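Local coordinates for probable 2-phosphosulfolactate phosphatase (PDB 1VR0), which probably catalyses the magnesium-dependent hydrolysis of (2R)-O-phospho-3-sulfolactate to (2R)-3-sulfolactate and phosphate, at residues Val36-Arg41 against Met112-Gly117; Lys14-Ile19 against Glu186-Ala191; Ala140-Ile145 against Asn176-Arg181; Arg128-Gly133 against Pro239-Gly244. All coordinates share one frame; numbering follows the deposited sequence.

Overall arrangement
Three of the four contacts reach one mixed sheet, and interaction 3 packs two helices against it. Interactions 1 and 4 share a boundary: strands 33-37 and 129-133 are neighbours, and Val36 exchanges backbone bonds with Leu131 and Gly133. The centre of interaction 1 is the nearest to the chain centre, about 6 Å away, and this contact is made of charge, metal, water and ligand rather than apolar packing. Interaction 4 is mostly buried antiparallel strand pairing with one water. The centres of interactions 2 and 3 lie about 17 and 16 Å from the chain centre; both combine apolar cores with charged rims and meet where Ile15 touches Val178. Interaction 2 also faces the second subunit.

Interaction 1 (Val36-Arg41 against Met112-Gly117); sequences VIDMLR and MTTTNG. With MG (magnesium ion), chain D; 3SL ((2R)-3-sulfolactic acid), chain E.
Asp38 OD1 is gripped twice: the magnesium ion binds it at 2.1 Å, and water 1 is placed to donate to it at 2.7 Å. With CG anti to the backbone N (chi1 -172°), the carboxylate reaches across to the start of helix 117-123, where Gly117 N makes a weak, bent bond to OD2 (131° at the hydrogen). Water 2 bridges more: it accepts a hydrogen bond from Asn116 N at 2.8 Å, lies 3.0 Å from Asp38 OD2 as a likely donor, and bonds Thr114 OG1 and the ligand O1S. Asn116 crosses Asp38 at roughly a right angle, the amide and carboxylate planes 84° apart; its ND2 donates to water 1 at 2.8 Å while its OD1 accepts from Tyr160 N. Beyond the cis Leu40-Arg41 peptide, Arg41 bends at chi3 and presents its guanidinium edge to the sulfonate, NH1 bonding O3S at 3.0 Å. Waters 3 and 4, Asp167 and Gly158 O complete the metal site. The cation would favour an ionised Asp38; the bound product, sulfolactate, is consistent with a site where Arg41 holds the sulfonate while the magnesium, which it does not touch, is linked to it through Asp38 and water 1.

Interaction 2 (Lys14-Ile19 against Glu186-Ala191); sequences KIDLII and ELTDAA
Strands 14-18 and 186-187 run parallel, with Lys14 level with Glu186 and Ile15 with Leu187 at CA-CA spacings of 4.7 and 4.8 Å. Ile15 provides both backbone bonds: its N donates to Glu186 O at 3.0 Å (162° at the hydrogen), and its O accepts from Thr188 N at 3.0 Å, nearly along the C=O axis. Past Thr188 the second segment leaves the sheet and begins a helix. On one face Ile15 and Leu187 lie side by side and point the same way, Ile15 CB touching Leu187 CD2 at 3.8 Å. Lys14 and Glu186 run alongside each other on the other face, but NZ and OE1 remain too far apart for a salt bridge. Thr188 joins strand, carboxylate and helix start. Its OG1 sits between the backbone N and the carbonyl carbon (chi1 65°), from where it donates to Asp16 OD1 at 2.8 Å, meeting that oxygen from above the carboxylate plane. Asp16 OD1 also receives a weak bond from Leu17 N. Thr188, at the N-cap position of helix 189-199, also accepts weakly from Ala191 N through OG1, a capping bond. Leu17 CB rests on Ala190 CB at 4.0 Å in the helix's first turn. Asp189, directed elsewhere, bonds Ile165 N and Lys212 N of the second subunit. Strand 185-187 is outermost in this chain's sheet; with strand 152-156 and helix 165-181 it forms a beta-alpha-beta crossover that passes over the intervening strand 13-18.

Interaction 3 (Ala140-Ile145 against Asn176-Arg181); sequences AVAEKI and NCVMDR
Arg181 links the two helices through the outer half of its side chain. CB points toward helix 140-145, and chi1 of -68° puts CG anti to the carbonyl carbon. CG makes no close approach across, but CD comes to 4.1 Å from Glu143 N. After the bend at chi3, NE lies 4.0 Å from Ala142 CB and makes a weak bond back to Cys177 O, which lies in the guanidinium plane at its edge. With the salt bridges at NH1 and NH2 this weak bond probably helps to fix the turn of the head group; Glu143 N lies over one face. At the tip NH1 forms a salt bridge with Glu143 OE1 at 3.0 Å, the carboxylate and guanidinium planes 55° apart; NH2 has its own salt bridge to Glu139. Beneath this charged rim Ala142 CB is wedged against the other helix, 3.5 Å from Cys177 CB and 3.7 Å from Val178 CG2. Ile145 crosses Val178 at about a right angle, its CD1 3.9 Å from Val178 CG2. At this small alanine the axes of segments 140-145 and 176-181 approach to 8.4 Å and cross at -55°. Helices 138-148 and 165-181 thus cross obliquely on the same face of the sheet: Val141 and Ile145 touch Val35 of strand 33-37, and Val178 touches Ile15 and Leu185 of strands 13-18 and 185-187.

Interaction 4 (Arg128-Gly133 against Pro239-Gly244); sequences RDILIG and PQYTNG
The close-packed part runs over Ile132 with Pro239 and Ile130 with Tyr241, where the antiparallel strands are directly bonded. Ile132 N donates to Pro239 O at 2.9 Å, from above the carbonyl plane, and Ile132 CB meets Pro239 CB at 3.9 Å as the two side chains cross at about a right angle. The other direct bond, Tyr241 N to Ile130 O, is also 2.9 Å and lies in the carbonyl plane. Ile130 and Tyr241 run side by side, CG2 of Ile130 on CB of Tyr241 at 3.8 Å and its CD1 at the ring edge. Farther along, the strands, inclined at 143°, part enough to admit water 5, which accepts from Ile130 N at 2.9 Å, donates to Tyr241 O at 2.8 Å and also accepts from Gln240 NE2. Extended beyond CG, Gln240 flanks Leu131 CD2 and brings NE2 to 2.8 Å from Asp129 OD1 on this partly exposed side. Strand 129-133 thus stands between 33-37 and 240-242. Leu131 and Gln240 meet Lys144 of helix 138-148, while Ile132 and Pro239 pack on helix 42-51 and on Ile246 of strand 245-246; Tyr241 OH is held by Glu125 and Lys122.

Interaction 1 (Val36-Arg41 against Met112-Gly117)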
# COMPACT_ATOMS: atom_id res chain seq x y z
N VAL A 36 -0.30 6.34 14.58
CA VAL A 36 -0.78 7.18 13.50
C VAL A 36 0.32 8.14 13.04
O VAL A 36 0.98 8.81 13.86
CB VAL A 36 -2.04 7.93 13.90
CG1 VAL A 36 -2.48 8.81 12.77
CG2 VAL A 36 -3.15 6.96 14.29
N ILE A 37 0.52 8.21 11.73
CA ILE A 37 1.54 9.08 11.14
C ILE A 37 0.98 10.02 10.08
O ILE A 37 0.36 9.60 9.11
CB ILE A 37 2.70 8.23 10.59
CG1 ILE A 37 3.39 7.54 11.77
CG2 ILE A 37 3.72 9.07 9.88
CD1 ILE A 37 4.27 6.40 11.35
N ASP A 38 1.17 11.32 10.30
CA ASP A 38 0.92 12.35 9.27
C ASP A 38 2.06 13.38 9.43
O ASP A 38 1.86 14.46 9.97
CB ASP A 38 -0.46 12.99 9.46
CG ASP A 38 -0.85 13.91 8.32
OD1 ASP A 38 -0.64 13.53 7.16
OD2 ASP A 38 -1.40 15.02 8.54
N MSE A 39 3.26 13.04 8.98
CA MSE A 39 4.44 13.82 9.39
C MSE A 39 4.49 15.23 8.81
O MSE A 39 5.13 16.13 9.39
CB MSE A 39 5.75 13.08 9.09
CG MSE A 39 5.92 12.75 7.65
SE MSE A 39 7.81 12.52 7.11
CE MSE A 39 8.54 14.21 7.78
N LEU A 40 3.82 15.41 7.68
CA LEU A 40 3.78 16.73 7.06
C LEU A 40 2.33 17.11 6.93
O LEU A 40 1.77 17.00 5.82
CB LEU A 40 4.43 16.71 5.67
CG LEU A 40 5.95 16.63 5.75
CD1 LEU A 40 6.61 16.41 4.36
CD2 LEU A 40 6.55 17.84 6.41
N ARG A 41 1.70 17.59 8.02
CA ARG A 41 2.34 18.07 9.25
C ARG A 41 1.59 17.74 10.54
O ARG A 41 2.14 17.99 11.62
CB ARG A 41 2.51 19.59 9.21
CG ARG A 41 3.46 20.12 8.13
CD ARG A 41 3.30 21.62 7.93
NE ARG A 41 2.01 21.96 7.29
CZ ARG A 41 1.49 23.18 7.24
NH1 ARG A 41 0.32 23.39 6.65
NH2 ARG A 41 2.12 24.22 7.77
N MSE A 112 -8.23 20.81 16.93
CA MSE A 112 -7.80 20.81 15.54
C MSE A 112 -8.50 19.86 14.61
O MSE A 112 -8.97 18.79 15.00
CB MSE A 112 -6.29 20.61 15.41
CG MSE A 112 -5.66 19.54 16.25
SE MSE A 112 -3.72 19.18 15.73
CE MSE A 112 -3.20 21.02 14.83
N THR A 113 -8.54 20.29 13.36
CA THR A 113 -9.06 19.50 12.28
C THR A 113 -8.11 19.70 11.11
O THR A 113 -7.71 20.83 10.81
CB THR A 113 -10.50 19.91 11.94
OG1 THR A 113 -10.97 19.09 10.87
CG2 THR A 113 -10.64 21.38 11.55
N THR A 114 -7.73 18.60 10.47
CA THR A 114 -6.81 18.64 9.34
C THR A 114 -7.28 17.76 8.19
O THR A 114 -8.24 16.98 8.32
CB THR A 114 -5.34 18.25 9.72
OG1 THR A 114 -5.22 16.86 10.01
CG2 THR A 114 -4.83 19.04 10.89
N THR A 115 -6.59 17.91 7.06
CA THR A 115 -6.95 17.24 5.82
C THR A 115 -6.82 15.69 5.94
O THR A 115 -7.74 14.99 5.56
CB THR A 115 -6.10 17.83 4.63
OG1 THR A 115 -6.51 19.19 4.32
CG2 THR A 115 -6.26 16.97 3.37
N ASN A 116 -5.72 15.21 6.54
CA ASN A 116 -5.38 13.78 6.62
C ASN A 116 -5.23 13.18 8.04
O ASN A 116 -5.97 12.24 8.43
CB ASN A 116 -4.09 13.58 5.85
CG ASN A 116 -4.21 14.09 4.43
OD1 ASN A 116 -5.19 13.78 3.74
ND2 ASN A 116 -3.24 14.91 4.00
N GLY A 117 -4.29 13.74 8.82
CA GLY A 117 -3.99 13.25 10.16
C GLY A 117 -5.17 13.00 11.09
O GLY A 117 -5.27 11.93 11.69
MG MG D . 0.16 12.67 5.36
O11 3SL E . -2.77 19.19 1.76
C1 3SL E . -1.93 19.78 2.46
O12 3SL E . -1.02 20.53 2.04
C2 3SL E . -2.06 19.57 3.93
O2 3SL E . -2.37 18.20 4.13
C3 3SL E . -0.75 20.00 4.56
S 3SL E . -0.68 19.58 6.17
O3S 3SL E . -0.99 20.75 7.01
O1S 3SL E . -1.40 18.30 6.51
O2S 3SL E . 0.74 19.36 6.50
O HOH W 1 -0.89 15.48 5.37
O HOH W 2 -3.63 16.69 7.57
O HOH W 3 2.43 13.55 6.08
O HOH W 4 1.03 13.68 3.27

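Interaction 2 (Lys14-Ile19 against Glu186-Ala191)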
# COMPACT_ATOMS: atom_id res chain seq x y z
N LYS A 14 3.96 -8.81 15.97
CA LYS A 14 3.66 -8.55 14.57
C LYS A 14 3.58 -7.04 14.30
O LYS A 14 3.00 -6.30 15.10
CB LYS A 14 2.31 -9.19 14.20
CG LYS A 14 2.16 -10.73 14.47
CD LYS A 14 0.74 -11.31 14.07
CE LYS A 14 0.63 -12.85 14.02
NZ LYS A 14 1.17 -13.60 15.22
N ILE A 15 4.14 -6.59 13.18
CA ILE A 15 4.05 -5.21 12.76
C ILE A 15 3.48 -5.12 11.35
O ILE A 15 3.97 -5.76 10.43
CB ILE A 15 5.42 -4.51 12.83
CG1 ILE A 15 5.96 -4.61 14.26
CG2 ILE A 15 5.28 -3.04 12.43
CD1 ILE A 15 7.30 -3.99 14.49
N ASP A 16 2.40 -4.34 11.21
CA ASP A 16 1.72 -4.14 9.93
C ASP A 16 1.74 -2.66 9.61
O ASP A 16 2.10 -1.85 10.45
CB ASP A 16 0.27 -4.63 10.03
CG ASP A 16 -0.37 -4.92 8.66
OD1 ASP A 16 0.28 -4.86 7.58
OD2 ASP A 16 -1.58 -5.26 8.67
N LEU A 17 1.30 -2.34 8.40
CA LEU A 17 1.23 -0.96 7.95
C LEU A 17 -0.03 -0.77 7.09
O LEU A 17 -0.36 -1.63 6.27
CB LEU A 17 2.47 -0.63 7.14
CG LEU A 17 2.57 0.80 6.66
CD1 LEU A 17 4.04 1.18 6.61
CD2 LEU A 17 1.93 1.01 5.29
N ILE A 18 -0.73 0.34 7.32
CA ILE A 18 -1.87 0.72 6.52
C ILE A 18 -1.45 1.99 5.77
O ILE A 18 -0.87 2.90 6.36
CB ILE A 18 -3.03 0.97 7.41
CG1 ILE A 18 -3.52 -0.37 7.97
CG2 ILE A 18 -4.11 1.69 6.65
CD1 ILE A 18 -4.60 -0.27 9.03
N ILE A 19 -1.75 2.04 4.48
CA ILE A 19 -1.17 3.03 3.61
C ILE A 19 -1.91 4.39 3.54
O ILE A 19 -1.36 5.33 2.98
CB ILE A 19 -1.02 2.49 2.18
CG1 ILE A 19 -2.40 2.10 1.60
CG2 ILE A 19 -0.09 1.29 2.16
CD1 ILE A 19 -2.45 2.17 0.06
N GLU A 186 7.90 -9.90 13.71
CA GLU A 186 7.43 -10.40 12.39
C GLU A 186 6.77 -9.27 11.60
O GLU A 186 5.69 -8.85 11.97
CB GLU A 186 6.46 -11.57 12.59
CG GLU A 186 5.76 -11.96 11.34
CD GLU A 186 4.90 -13.19 11.51
OE1 GLU A 186 4.30 -13.37 12.62
OE2 GLU A 186 4.85 -13.98 10.52
N LEU A 187 7.42 -8.79 10.55
CA LEU A 187 6.86 -7.71 9.74
C LEU A 187 5.98 -8.26 8.61
O LEU A 187 6.30 -9.30 8.04
CB LEU A 187 7.97 -6.87 9.14
CG LEU A 187 9.09 -6.41 10.03
CD1 LEU A 187 9.80 -5.26 9.37
CD2 LEU A 187 8.59 -5.97 11.39
N THR A 188 4.90 -7.56 8.28
CA THR A 188 4.20 -7.81 7.04
C THR A 188 5.03 -7.23 5.90
O THR A 188 5.92 -6.40 6.14
CB THR A 188 2.81 -7.16 6.97
OG1 THR A 188 2.91 -5.73 7.00
CG2 THR A 188 1.96 -7.64 8.07
N ASP A 189 4.73 -7.65 4.68
CA ASP A 189 5.48 -7.19 3.52
C ASP A 189 5.43 -5.65 3.40
O ASP A 189 6.40 -5.03 2.99
CB ASP A 189 4.95 -7.87 2.25
CG ASP A 189 5.50 -9.27 2.05
OD1 ASP A 189 6.00 -9.89 3.03
OD2 ASP A 189 5.44 -9.78 0.89
N ALA A 190 4.30 -5.04 3.76
CA ALA A 190 4.15 -3.59 3.70
C ALA A 190 5.11 -2.91 4.64
O ALA A 190 5.71 -1.90 4.28
CB ALA A 190 2.71 -3.16 4.04
N ALA A 191 5.26 -3.49 5.83
CA ALA A 191 6.19 -2.98 6.85
C ALA A 191 7.64 -3.21 6.46
O ALA A 191 8.44 -2.31 6.55
CB ALA A 191 5.89 -3.62 8.14

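Interaction 3 (Ala140-Ile145 against Asn176-Arg181)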
# COMPACT_ATOMS: atom_id res chain seq x y z
N ALA A 140 11.23 7.49 20.56
CA ALA A 140 10.42 7.36 21.76
C ALA A 140 9.19 6.50 21.48
O ALA A 140 8.75 5.75 22.34
CB ALA A 140 10.03 8.73 22.28
N VAL A 141 8.64 6.60 20.26
CA VAL A 141 7.49 5.77 19.87
C VAL A 141 7.89 4.29 19.86
O VAL A 141 7.11 3.42 20.25
CB VAL A 141 6.98 6.14 18.47
CG1 VAL A 141 5.94 5.16 18.02
CG2 VAL A 141 6.42 7.58 18.46
N ALA A 142 9.08 4.01 19.36
CA ALA A 142 9.55 2.65 19.27
C ALA A 142 9.69 2.10 20.68
O ALA A 142 9.31 0.98 20.97
CB ALA A 142 10.84 2.60 18.53
N GLU A 143 10.18 2.93 21.59
CA GLU A 143 10.32 2.52 22.96
C GLU A 143 8.97 2.21 23.60
O GLU A 143 8.84 1.22 24.30
CB GLU A 143 11.05 3.58 23.73
CG GLU A 143 11.16 3.21 25.18
CD GLU A 143 12.27 3.93 25.86
OE1 GLU A 143 13.38 3.98 25.29
OE2 GLU A 143 12.02 4.46 26.97
N LYS A 144 7.95 3.03 23.32
CA LYS A 144 6.60 2.79 23.84
C LYS A 144 5.94 1.54 23.24
O LYS A 144 5.27 0.77 23.93
CB LYS A 144 5.73 4.02 23.61
CG LYS A 144 4.33 3.96 24.20
CD LYS A 144 4.31 3.92 25.68
CE LYS A 144 2.87 3.75 26.19
NZ LYS A 144 2.82 3.56 27.69
N ILE A 145 6.18 1.32 21.97
CA ILE A 145 5.74 0.11 21.29
C ILE A 145 6.22 -1.15 21.97
O ILE A 145 5.45 -2.08 22.19
CB ILE A 145 6.19 0.13 19.82
CG1 ILE A 145 5.32 1.08 19.04
CG2 ILE A 145 6.12 -1.25 19.21
CD1 ILE A 145 5.88 1.44 17.63
N ASN A 176 12.31 0.58 12.04
CA ASN A 176 13.72 0.37 12.22
C ASN A 176 14.15 0.55 13.65
O ASN A 176 14.99 -0.17 14.13
CB ASN A 176 14.52 1.32 11.35
CG ASN A 176 15.92 0.81 11.10
OD1 ASN A 176 16.87 1.25 11.72
ND2 ASN A 176 16.02 -0.17 10.24
N CYS A 177 13.60 1.55 14.31
CA CYS A 177 13.90 1.85 15.71
C CYS A 177 13.38 0.77 16.64
O CYS A 177 13.98 0.50 17.70
CB CYS A 177 13.26 3.19 16.11
SG CYS A 177 13.99 4.69 15.36
N VAL A 178 12.25 0.17 16.27
CA VAL A 178 11.74 -0.97 17.00
C VAL A 178 12.71 -2.14 16.86
O VAL A 178 13.00 -2.82 17.84
CB VAL A 178 10.33 -1.38 16.54
CG1 VAL A 178 9.93 -2.75 17.14
CG2 VAL A 178 9.31 -0.33 16.92
N MSE A 179 13.23 -2.33 15.65
CA MSE A 179 14.17 -3.40 15.38
C MSE A 179 15.49 -3.21 16.12
O MSE A 179 16.10 -4.18 16.54
CB MSE A 179 14.47 -3.49 13.92
CG MSE A 179 13.25 -3.81 13.08
SE MSE A 179 13.70 -4.00 11.13
CE MSE A 179 14.76 -5.90 11.66
N ASP A 180 15.93 -1.97 16.26
CA ASP A 180 17.10 -1.67 17.07
C ASP A 180 16.88 -2.15 18.51
O ASP A 180 17.82 -2.57 19.16
CB ASP A 180 17.41 -0.17 17.08
CG ASP A 180 17.98 0.36 15.74
OD1 ASP A 180 18.34 -0.43 14.80
OD2 ASP A 180 18.06 1.61 15.65
N ARG A 181 15.65 -2.10 18.99
CA ARG A 181 15.32 -2.53 20.34
C ARG A 181 14.89 -3.97 20.46
O ARG A 181 14.87 -4.48 21.55
CB ARG A 181 14.23 -1.65 20.95
CG ARG A 181 14.72 -0.28 21.20
CD ARG A 181 13.62 0.70 21.16
NE ARG A 181 14.12 1.96 20.64
CZ ARG A 181 14.51 2.98 21.39
NH1 ARG A 181 14.45 2.93 22.72
NH2 ARG A 181 14.95 4.08 20.80

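Interaction 4 (Arg128-Gly133 against Pro239-Gly244)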
# COMPACT_ATOMS: atom_id res chain seq x y z
N ARG A 128 -6.25 -0.96 20.82
CA ARG A 128 -6.04 -0.93 22.26
C ARG A 128 -5.35 0.37 22.70
O ARG A 128 -5.72 0.96 23.72
CB ARG A 128 -5.23 -2.13 22.73
CG ARG A 128 -5.11 -2.21 24.26
CD ARG A 128 -4.16 -3.28 24.67
NE ARG A 128 -4.69 -4.60 24.41
CZ ARG A 128 -3.99 -5.73 24.48
NH1 ARG A 128 -2.69 -5.70 24.78
NH2 ARG A 128 -4.58 -6.88 24.23
N ASP A 129 -4.32 0.78 21.96
CA ASP A 129 -3.61 2.02 22.23
C ASP A 129 -3.40 2.73 20.94
O ASP A 129 -2.88 2.11 20.02
CB ASP A 129 -2.24 1.74 22.84
CG ASP A 129 -2.33 1.16 24.24
OD1 ASP A 129 -2.69 1.92 25.15
OD2 ASP A 129 -2.04 -0.06 24.43
N ILE A 130 -3.80 4.00 20.86
CA ILE A 130 -3.47 4.84 19.71
C ILE A 130 -2.32 5.80 20.04
O ILE A 130 -2.48 6.73 20.82
CB ILE A 130 -4.64 5.69 19.21
CG1 ILE A 130 -5.82 4.83 18.77
CG2 ILE A 130 -4.17 6.60 18.05
CD1 ILE A 130 -6.82 4.60 19.83
N LEU A 131 -1.17 5.59 19.42
CA LEU A 131 -0.00 6.45 19.60
C LEU A 131 0.14 7.45 18.48
O LEU A 131 -0.25 7.19 17.35
CB LEU A 131 1.27 5.61 19.63
CG LEU A 131 1.31 4.49 20.66
CD1 LEU A 131 2.65 3.76 20.59
CD2 LEU A 131 1.07 5.01 22.10
N ILE A 132 0.72 8.59 18.77
CA ILE A 132 0.92 9.60 17.74
C ILE A 132 2.39 9.63 17.42
O ILE A 132 3.19 9.86 18.31
CB ILE A 132 0.49 10.99 18.20
CG1 ILE A 132 -0.99 10.99 18.60
CG2 ILE A 132 0.76 11.98 17.10
CD1 ILE A 132 -1.96 10.42 17.55
N GLY A 133 2.74 9.38 16.16
CA GLY A 133 4.13 9.28 15.76
C GLY A 133 4.53 10.20 14.65
O GLY A 133 3.71 10.65 13.84
N PRO A 239 2.56 11.11 22.45
CA PRO A 239 1.16 11.40 22.71
C PRO A 239 0.26 10.22 22.42
O PRO A 239 0.57 9.36 21.59
CB PRO A 239 0.83 12.54 21.73
CG PRO A 239 2.14 13.08 21.29
CD PRO A 239 3.11 11.95 21.38
N GLN A 240 -0.86 10.19 23.11
CA GLN A 240 -1.74 9.06 23.04
C GLN A 240 -3.18 9.54 22.96
O GLN A 240 -3.58 10.38 23.75
CB GLN A 240 -1.47 8.21 24.25
CG GLN A 240 -1.96 6.84 24.11
CD GLN A 240 -1.23 5.82 24.97
OE1 GLN A 240 -0.19 6.11 25.61
NE2 GLN A 240 -1.77 4.61 24.97
N TYR A 241 -3.92 9.02 21.99
CA TYR A 241 -5.34 9.36 21.81
C TYR A 241 -6.19 8.39 22.64
O TYR A 241 -6.05 7.19 22.53
CB TYR A 241 -5.70 9.28 20.31
CG TYR A 241 -7.17 9.50 19.96
CD1 TYR A 241 -7.75 10.74 20.08
CD2 TYR A 241 -7.96 8.46 19.49
CE1 TYR A 241 -9.06 10.94 19.78
CE2 TYR A 241 -9.29 8.66 19.17
CZ TYR A 241 -9.83 9.91 19.33
OH TYR A 241 -11.16 10.14 19.03
N THR A 242 -7.06 8.94 23.46
CA THR A 242 -7.85 8.18 24.41
C THR A 242 -9.13 8.93 24.65
O THR A 242 -9.06 10.06 25.08
CB THR A 242 -7.10 8.07 25.78
OG1 THR A 242 -5.81 7.47 25.59
CG2 THR A 242 -7.91 7.24 26.77
N ASN A 243 -10.28 8.31 24.38
CA ASN A 243 -11.57 8.92 24.63
C ASN A 243 -11.68 10.31 24.02
O ASN A 243 -12.04 11.26 24.70
CB ASN A 243 -11.85 8.99 26.14
CG ASN A 243 -11.85 7.63 26.81
OD1 ASN A 243 -12.35 6.66 26.26
ND2 ASN A 243 -11.32 7.57 28.02
N GLY A 244 -11.31 10.45 22.76
CA GLY A 244 -11.46 11.72 22.03
C GLY A 244 -10.44 12.82 22.30
O GLY A 244 -10.57 13.92 21.80
O HOH W 5 -4.43 5.11 23.43